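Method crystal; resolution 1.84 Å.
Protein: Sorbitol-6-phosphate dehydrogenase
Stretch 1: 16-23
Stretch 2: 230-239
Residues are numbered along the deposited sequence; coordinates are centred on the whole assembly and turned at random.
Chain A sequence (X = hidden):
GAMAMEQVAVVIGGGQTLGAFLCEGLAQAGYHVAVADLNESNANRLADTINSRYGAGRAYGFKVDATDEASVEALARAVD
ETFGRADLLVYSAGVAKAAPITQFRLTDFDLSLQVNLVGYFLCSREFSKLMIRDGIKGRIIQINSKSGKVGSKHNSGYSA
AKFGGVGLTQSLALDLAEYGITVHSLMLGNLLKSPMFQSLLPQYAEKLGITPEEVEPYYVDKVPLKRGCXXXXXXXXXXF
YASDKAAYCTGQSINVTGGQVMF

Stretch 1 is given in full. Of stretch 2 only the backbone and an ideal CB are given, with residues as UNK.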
# COMPACT_ATOMS: atom_id res chain seq x y z
N GLN A 16 28.99 4.58 -15.39
CA GLN A 16 28.83 3.38 -16.20
C GLN A 16 27.35 2.99 -16.24
O GLN A 16 26.56 3.56 -15.49
CB GLN A 16 29.64 2.23 -15.59
CG GLN A 16 29.39 2.11 -14.09
CD GLN A 16 29.88 0.80 -13.49
OE1 GLN A 16 31.08 0.59 -13.32
NE2 GLN A 16 28.95 -0.09 -13.14
N THR A 17 27.04 2.03 -17.12
CA THR A 17 25.76 1.32 -17.21
C THR A 17 24.61 2.32 -17.15
O THR A 17 24.62 3.30 -17.90
CB THR A 17 25.74 0.19 -16.17
OG1 THR A 17 26.18 0.70 -14.91
CG2 THR A 17 26.72 -0.90 -16.59
N LEU A 18 23.63 2.12 -16.25
CA LEU A 18 22.45 2.97 -16.18
C LEU A 18 22.73 4.42 -15.85
O LEU A 18 22.16 5.32 -16.47
CB LEU A 18 21.40 2.40 -15.16
CG LEU A 18 20.22 3.35 -14.88
CD1 LEU A 18 19.32 3.58 -16.11
CD2 LEU A 18 19.35 2.88 -13.69
N GLY A 19 23.55 4.65 -14.82
CA GLY A 19 24.01 5.97 -14.52
C GLY A 19 24.57 6.73 -15.72
O GLY A 19 24.27 7.92 -15.91
N ALA A 20 25.34 6.01 -16.54
CA ALA A 20 25.98 6.64 -17.71
C ALA A 20 24.91 7.02 -18.76
O ALA A 20 24.93 8.10 -19.32
CB ALA A 20 27.02 5.71 -18.30
N PHE A 21 23.94 6.12 -18.95
CA PHE A 21 22.82 6.37 -19.83
C PHE A 21 22.01 7.55 -19.37
O PHE A 21 21.60 8.33 -20.21
CB PHE A 21 21.94 5.13 -19.93
CG PHE A 21 20.86 5.22 -20.98
CD1 PHE A 21 19.66 5.92 -20.73
CD2 PHE A 21 21.00 4.56 -22.21
CE1 PHE A 21 18.66 5.99 -21.71
CE2 PHE A 21 20.00 4.60 -23.18
CZ PHE A 21 18.83 5.30 -22.93
N LEU A 22 21.74 7.71 -18.05
CA LEU A 22 20.97 8.86 -17.60
C LEU A 22 21.71 10.17 -17.79
O LEU A 22 21.09 11.18 -18.09
CB LEU A 22 20.55 8.72 -16.14
CG LEU A 22 19.63 7.56 -15.80
CD1 LEU A 22 19.53 7.45 -14.27
CD2 LEU A 22 18.24 7.82 -16.39
N CYS A 23 23.05 10.15 -17.58
CA CYS A 23 23.89 11.36 -17.83
C CYS A 23 23.75 11.83 -19.29
O CYS A 23 23.55 13.00 -19.55
CB CYS A 23 25.36 11.07 -17.51
SG CYS A 23 25.70 10.94 -15.74
N UNK A 230 13.74 -1.27 -19.64
CA UNK A 230 14.94 -0.77 -20.30
C UNK A 230 15.33 0.63 -19.87
O UNK A 230 14.60 1.34 -19.17
CB UNK A 230 14.74 -0.79 -21.82
N UNK A 231 16.53 1.04 -20.26
CA UNK A 231 17.09 2.27 -19.71
C UNK A 231 16.31 3.46 -20.13
O UNK A 231 16.25 4.51 -19.42
CB UNK A 231 18.55 2.44 -20.13
N UNK A 232 15.72 3.38 -21.32
CA UNK A 232 14.94 4.51 -21.82
C UNK A 232 13.65 4.73 -21.01
O UNK A 232 13.23 5.85 -20.77
CB UNK A 232 14.60 4.29 -23.29
N UNK A 233 13.03 3.65 -20.55
CA UNK A 233 11.83 3.81 -19.65
C UNK A 233 12.22 4.56 -18.41
O UNK A 233 11.57 5.44 -17.99
CB UNK A 233 11.23 2.46 -19.26
N UNK A 234 13.38 4.25 -17.87
CA UNK A 234 13.85 4.94 -16.70
C UNK A 234 14.00 6.42 -16.93
O UNK A 234 13.49 7.27 -16.18
CB UNK A 234 15.18 4.35 -16.24
N UNK A 235 14.77 6.75 -17.99
CA UNK A 235 14.98 8.10 -18.43
C UNK A 235 13.69 8.88 -18.61
O UNK A 235 13.55 9.97 -18.09
CB UNK A 235 15.77 8.09 -19.74
N UNK A 236 12.70 8.23 -19.25
CA UNK A 236 11.41 8.87 -19.57
C UNK A 236 10.76 9.38 -18.35
O UNK A 236 10.45 10.58 -18.22
CB UNK A 236 10.46 7.90 -20.28
N UNK A 237 10.60 8.46 -17.37
CA UNK A 237 9.94 8.74 -16.12
C UNK A 237 10.76 9.74 -15.28
O UNK A 237 10.24 10.70 -14.68
CB UNK A 237 9.71 7.44 -15.35
N UNK A 238 12.06 9.48 -15.20
CA UNK A 238 12.96 10.44 -14.54
C UNK A 238 12.73 11.88 -15.04
O UNK A 238 12.53 12.84 -14.25
CB UNK A 238 14.42 10.04 -14.78
N UNK A 239 12.68 12.02 -16.35
CA UNK A 239 12.56 13.37 -16.96
C UNK A 239 11.26 14.02 -16.61
O UNK A 239 11.21 15.24 -16.37
CB UNK A 239 12.69 13.30 -18.48

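Stretch 2 forms a helix from 231 onward whose axis passes 9.9 Å from that of the helix in stretch 1, the two N-to-C directions differing by 50°. Stretch 1 offers a largely apolar surface built from Leu-18, Phe-21 and Leu-22, with Thr-17 at its margin.

Position 230 directly precedes the helix, with phi/psi of -118/169°, and its ideal CB has nothing of stretch 1 within 5.5 Å. The backbone favours an N-cap, for which Ser, Thr, Asp or Asn would serve. The residue is Asp-230, whose OD1 accepts from the backbone N of the residue at 233 at 3.1 Å.

At position 231 the CA-to-CB bond points toward stretch 1, and the ideal CB lies 3.7 Å from Phe-21 CD1 and 4.2 Å from Leu-18 CD1. The neighbourhood suits an apolar or aromatic side chain, and a long one could reach Thr-17. Leu, Met, Phe or Tyr would all be reasonable. It is Tyr-231, with chi1 in the m well. Its CB sits over one face of the Phe-21 ring, 3.6 Å from the centroid in a CH-pi contact, while its own ring receives Leu-18 CA over a face, 4.2 Å from its centroid. Leu-18 CD1 packs 3.6 Å from Tyr-231 CD1. The two aromatic planes meet obliquely, at 49°. At the far end, Tyr-231 OH comes 3.9 Å from Thr-17 CB and finds its hydrogen bond elsewhere in the structure.

Position 232 points its CB away, yet that atom is still 4.4 Å from Phe-21 CZ. A flexible side chain, such as Gln, Glu, Lys or Met, could bend back to the ring. In Gln-232, OE1 reaches the ring edge, 3.5 Å from Phe-21 CZ, and NE2 donates to OD1 of the residue at 236 at 3.1 Å.

Position 233 points away, so stretch 1 sets no preference; an acceptor could return a bond to the backbone N of Asp-230, just before the helix. Asp-233 does so: its OD2 accepts from Asp-230 N at 3.0 Å, a hydrogen bond that runs back across the one from Asp-233 N to Asp-230 OD1.

Position 234 points toward Leu-18 CD1 and Leu-22 CD2, 4.2 and 4.6 Å from the ideal CB. Ala, Val, Ile or Leu would fit. Val-234 places CG1 4.1 Å from both Leu-18 CD1 and Leu-22 CD2, bridging the two leucines.

At position 235 CA-to-CB points toward stretch 1, the ideal CB 4.1 Å from Phe-21 CE1 and 4.2 Å from Leu-22 CD2, which calls for an aliphatic residue such as Leu, Ile or Met. Leu-235 brings CD2 to 3.5 Å from Phe-21 CE1 and CD1 to 4.0 Å from Leu-22 CD2.

Positions 236 and 237 lie out of reach and are unconstrained here; they are Asn-236, which accepts the Gln-232 bond, and Val-237.

Position 238 again points toward stretch 1, its ideal CB 4.7 Å from Leu-22 CD2, leaving room for Leu, Ile or Met. Leu-238 CD1 closes to 3.8 Å from Leu-22 CD2.

At position 239 CA-to-CB points sideways and nothing of stretch 1 lies within 5.5 Å of the ideal CB, so many side chains, polar or apolar, would suit; it is Leu-239, which makes no contact with stretch 1.

Stretch 2 230-239: DYQDVLNVLL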
# COMPACT_ATOMS: atom_id res chain seq x y z
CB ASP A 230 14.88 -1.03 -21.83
CG ASP A 230 13.93 -0.09 -22.56
OD1 ASP A 230 13.49 0.90 -21.94
OD2 ASP A 230 13.64 -0.31 -23.78
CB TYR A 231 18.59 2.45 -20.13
CG TYR A 231 19.64 1.47 -19.61
CD1 TYR A 231 19.54 0.83 -18.36
CD2 TYR A 231 20.79 1.24 -20.35
CE1 TYR A 231 20.55 -0.01 -17.90
CE2 TYR A 231 21.80 0.39 -19.89
CZ TYR A 231 21.67 -0.24 -18.67
OH TYR A 231 22.66 -1.07 -18.23
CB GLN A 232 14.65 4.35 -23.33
CG GLN A 232 13.94 5.54 -23.94
CD GLN A 232 14.85 6.73 -24.08
OE1 GLN A 232 15.97 6.58 -24.56
NE2 GLN A 232 14.42 7.86 -23.66
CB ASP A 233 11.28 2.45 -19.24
CG ASP A 233 10.96 1.57 -20.38
OD1 ASP A 233 10.27 2.03 -21.33
OD2 ASP A 233 11.38 0.43 -20.32
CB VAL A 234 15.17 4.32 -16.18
CG1 VAL A 234 15.64 5.04 -14.92
CG2 VAL A 234 14.99 2.84 -15.85
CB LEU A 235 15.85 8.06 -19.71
CG LEU A 235 16.29 9.40 -20.31
CD1 LEU A 235 17.09 10.24 -19.32
CD2 LEU A 235 17.13 9.13 -21.56
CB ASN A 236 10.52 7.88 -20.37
CG ASN A 236 10.95 7.78 -21.84
OD1 ASN A 236 11.71 8.62 -22.32
ND2 ASN A 236 10.48 6.73 -22.57
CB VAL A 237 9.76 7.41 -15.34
CG1 VAL A 237 9.26 7.66 -13.93
CG2 VAL A 237 8.82 6.43 -16.05
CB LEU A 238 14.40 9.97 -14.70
CG LEU A 238 15.42 10.72 -13.83
CD1 LEU A 238 16.61 9.80 -13.62
CD2 LEU A 238 15.89 12.01 -14.47
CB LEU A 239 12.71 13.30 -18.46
CG LEU A 239 14.12 12.98 -19.01
CD1 LEU A 239 14.11 12.85 -20.54
CD2 LEU A 239 15.11 14.01 -18.53
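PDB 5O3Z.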